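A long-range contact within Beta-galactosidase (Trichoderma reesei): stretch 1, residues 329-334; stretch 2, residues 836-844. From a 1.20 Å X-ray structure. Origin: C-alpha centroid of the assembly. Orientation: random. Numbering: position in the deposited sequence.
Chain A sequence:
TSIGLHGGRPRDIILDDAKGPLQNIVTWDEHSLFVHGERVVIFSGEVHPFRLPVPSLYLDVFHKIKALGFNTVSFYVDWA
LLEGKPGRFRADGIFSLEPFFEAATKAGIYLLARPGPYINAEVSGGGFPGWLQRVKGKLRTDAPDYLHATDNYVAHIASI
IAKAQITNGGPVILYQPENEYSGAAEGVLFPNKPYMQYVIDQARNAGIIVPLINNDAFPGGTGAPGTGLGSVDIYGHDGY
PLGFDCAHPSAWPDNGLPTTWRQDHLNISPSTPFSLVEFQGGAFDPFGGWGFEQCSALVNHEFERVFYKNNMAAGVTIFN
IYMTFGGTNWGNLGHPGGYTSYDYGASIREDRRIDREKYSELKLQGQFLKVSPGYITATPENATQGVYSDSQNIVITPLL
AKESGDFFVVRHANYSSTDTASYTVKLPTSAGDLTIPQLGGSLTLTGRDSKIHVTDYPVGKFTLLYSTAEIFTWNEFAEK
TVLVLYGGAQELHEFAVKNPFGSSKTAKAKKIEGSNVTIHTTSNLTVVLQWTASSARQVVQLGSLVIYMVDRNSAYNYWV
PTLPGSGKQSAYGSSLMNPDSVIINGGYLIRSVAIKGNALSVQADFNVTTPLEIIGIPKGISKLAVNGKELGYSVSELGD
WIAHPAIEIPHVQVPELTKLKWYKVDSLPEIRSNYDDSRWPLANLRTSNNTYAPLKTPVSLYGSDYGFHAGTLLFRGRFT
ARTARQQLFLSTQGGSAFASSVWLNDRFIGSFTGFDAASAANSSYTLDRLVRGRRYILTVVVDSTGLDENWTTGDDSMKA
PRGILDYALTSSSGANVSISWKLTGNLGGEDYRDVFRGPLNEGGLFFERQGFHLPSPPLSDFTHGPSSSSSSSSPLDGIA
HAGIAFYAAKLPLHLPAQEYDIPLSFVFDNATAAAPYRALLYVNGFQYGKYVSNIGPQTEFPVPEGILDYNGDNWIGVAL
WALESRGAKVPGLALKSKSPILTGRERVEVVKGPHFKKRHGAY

Stretch 1, residues 329-334: NWGNLG
Stretch 2 836-844: FRGPLNEGG

Two irregular loops, at least 507 residues apart in sequence where they touch, bury 299 Å² between them. Stretch 1 presents a type I' beta turn from Trp 330 to Leu 333, closed by Leu 333 N donating to Trp 330 O at 3.0 Å. Gly 331 (phi/psi 57/40) and Asn 332 (60/21) occupy its corners. In register, the CA atoms of Gly 331 and Asn 841 lie 3.7 Å apart, and those of Asn 332 and Leu 840 5.7 Å.

Along stretch 2, Phe 836 stays out of reach. Arg 837 (-94/-6) contributes its carbonyl: Arg 837 O sits 3.3 Å from Trp 330 CH2, at the indole edge and near its plane, while its m, t, t side chain leads away. Gly 838 (95/176) has backbone angles that call for glycine, and Pro 839 (-77/-14) points its side chain away.

Leu 840 (-111/-13; m, t) is the centre of the contact. Its side chain points toward the turn, with Leu 840 CD1 4.4 Å from Leu 333 CB, an apolar touch to a p, p leucine. Its carbonyl takes the one direct hydrogen bond: Asn 332 ND2 to Leu 840 O, 2.8 Å and nearly straight at 172°. Asn 332, chi1 m and chi2 -57°, points toward stretch 2 to make it. Gly 331 O also lies 3.1 Å from Leu 840 O, but two acceptors cannot bond.

Asn 841 (-56/-43; chi1 t, chi2 62°) starts away, yet its end returns, placing Asn 841 OD1 3.7 Å from Trp 330 CZ3 at the ring edge. Trp 330 reaches out with chi1 p and chi2 -86°. A CB on Gly 331 would clash with Trp 330 CE3 and crowd Asn 841 OD1. One water accepts from Asn 332 ND2 (2.9 Å) and donates to Asn 841 O (2.8 Å), bridging the loops. Glu 842 then turns away at -98/139.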

# COMPACT_ATOMS: atom_id res chain seq x y z
N ASN A 329 -9.10 -2.58 -0.46
CA ASN A 329 -9.59 -3.56 -1.43
C ASN A 329 -11.10 -3.35 -1.63
O ASN A 329 -11.91 -4.26 -1.27
CB ASN A 329 -9.30 -4.98 -0.93
CG ASN A 329 -7.84 -5.21 -0.69
OD1 ASN A 329 -7.00 -4.89 -1.55
ND2 ASN A 329 -7.49 -5.71 0.50
N TRP A 330 -11.49 -2.21 -2.17
CA TRP A 330 -12.90 -1.95 -2.42
C TRP A 330 -13.38 -2.81 -3.56
O TRP A 330 -12.61 -3.39 -4.35
CB TRP A 330 -13.07 -0.42 -2.70
CG TRP A 330 -12.41 -0.06 -4.01
CD1 TRP A 330 -11.10 0.26 -4.23
CD2 TRP A 330 -13.08 -0.02 -5.28
NE1 TRP A 330 -10.92 0.50 -5.56
CE2 TRP A 330 -12.10 0.33 -6.24
CE3 TRP A 330 -14.39 -0.27 -5.71
CZ2 TRP A 330 -12.39 0.46 -7.60
CZ3 TRP A 330 -14.68 -0.13 -7.06
CH2 TRP A 330 -13.70 0.22 -7.96
N GLY A 331 -14.71 -2.93 -3.66
CA GLY A 331 -15.30 -3.55 -4.87
C GLY A 331 -14.78 -4.95 -5.16
O GLY A 331 -14.58 -5.28 -6.33
N ASN A 332 -14.59 -5.78 -4.15
CA ASN A 332 -14.17 -7.17 -4.32
C ASN A 332 -12.82 -7.29 -5.02
O ASN A 332 -12.51 -8.41 -5.53
CB ASN A 332 -15.23 -7.98 -5.09
CG ASN A 332 -16.55 -7.93 -4.37
OD1 ASN A 332 -16.65 -8.31 -3.18
ND2 ASN A 332 -17.57 -7.52 -5.11
N LEU A 333 -11.98 -6.27 -5.04
CA LEU A 333 -10.73 -6.45 -5.85
C LEU A 333 -9.75 -7.34 -5.14
O LEU A 333 -8.79 -7.76 -5.81
CB LEU A 333 -10.16 -5.08 -6.25
CG LEU A 333 -9.53 -4.23 -5.15
CD1 LEU A 333 -8.06 -4.58 -4.91
CD2 LEU A 333 -9.58 -2.75 -5.54
N GLY A 334 -9.86 -7.59 -3.83
CA GLY A 334 -8.88 -8.34 -3.10
C GLY A 334 -8.99 -9.84 -3.26
O GLY A 334 -10.00 -10.39 -3.67
N PHE A 836 -18.60 2.36 -14.98
CA PHE A 836 -17.87 3.34 -14.20
C PHE A 836 -17.16 2.70 -13.01
O PHE A 836 -16.04 3.09 -12.72
CB PHE A 836 -18.88 4.38 -13.71
CG PHE A 836 -18.18 5.61 -13.12
CD1 PHE A 836 -17.79 5.65 -11.78
CD2 PHE A 836 -17.93 6.73 -13.92
CE1 PHE A 836 -17.18 6.73 -11.22
CE2 PHE A 836 -17.33 7.83 -13.31
CZ PHE A 836 -16.97 7.89 -11.97
N ARG A 837 -17.83 1.80 -12.30
CA ARG A 837 -17.25 1.23 -11.07
C ARG A 837 -16.50 -0.07 -11.34
O ARG A 837 -15.83 -0.55 -10.40
CB ARG A 837 -18.33 1.05 -9.99
CG ARG A 837 -19.01 2.39 -9.66
CD ARG A 837 -19.94 2.25 -8.47
NE ARG A 837 -20.67 3.49 -8.13
CZ ARG A 837 -21.64 4.01 -8.86
NH1 ARG A 837 -22.09 3.49 -10.00
NH2 ARG A 837 -22.24 5.12 -8.45
N GLY A 838 -16.55 -0.60 -12.55
CA GLY A 838 -15.66 -1.68 -12.94
C GLY A 838 -16.26 -3.06 -12.76
O GLY A 838 -17.38 -3.24 -12.28
N PRO A 839 -15.48 -4.05 -13.20
CA PRO A 839 -16.00 -5.39 -13.39
C PRO A 839 -16.19 -6.18 -12.09
O PRO A 839 -16.82 -7.24 -12.17
CB PRO A 839 -14.92 -6.10 -14.26
CG PRO A 839 -13.65 -5.31 -13.99
CD PRO A 839 -14.09 -3.88 -13.74
N LEU A 840 -15.63 -5.77 -10.96
CA LEU A 840 -15.65 -6.60 -9.75
C LEU A 840 -16.55 -6.01 -8.66
O LEU A 840 -16.90 -6.74 -7.72
CB LEU A 840 -14.23 -6.76 -9.19
CG LEU A 840 -13.21 -7.30 -10.21
CD1 LEU A 840 -11.87 -7.49 -9.54
CD2 LEU A 840 -13.70 -8.61 -10.83
N ASN A 841 -16.98 -4.75 -8.80
CA ASN A 841 -17.68 -4.08 -7.71
C ASN A 841 -18.91 -4.80 -7.20
O ASN A 841 -19.13 -4.85 -5.99
CB ASN A 841 -18.00 -2.63 -8.19
CG ASN A 841 -18.61 -1.78 -7.07
OD1 ASN A 841 -17.93 -1.57 -6.05
ND2 ASN A 841 -19.83 -1.32 -7.26
N GLU A 842 -19.72 -5.31 -8.15
CA GLU A 842 -20.94 -6.00 -7.80
C GLU A 842 -20.81 -7.51 -7.78
O GLU A 842 -20.22 -8.06 -8.73
CB GLU A 842 -22.01 -5.91 -8.89
CG GLU A 842 -22.39 -4.54 -9.17
CD GLU A 842 -23.40 -4.35 -10.30
OE1 GLU A 842 -24.07 -5.21 -10.95
OE2 GLU A 842 -23.50 -3.12 -10.50
N GLY A 843 -21.40 -8.15 -6.80
CA GLY A 843 -21.61 -9.59 -6.88
C GLY A 843 -23.01 -9.91 -7.40
O GLY A 843 -23.66 -9.06 -8.05
N GLY A 844 -23.48 -11.14 -7.09
CA GLY A 844 -24.69 -11.67 -7.68
C GLY A 844 -25.93 -11.54 -6.79
O GLY A 844 -26.94 -12.12 -7.19
O HOH W 1 -19.97 -6.45 -3.85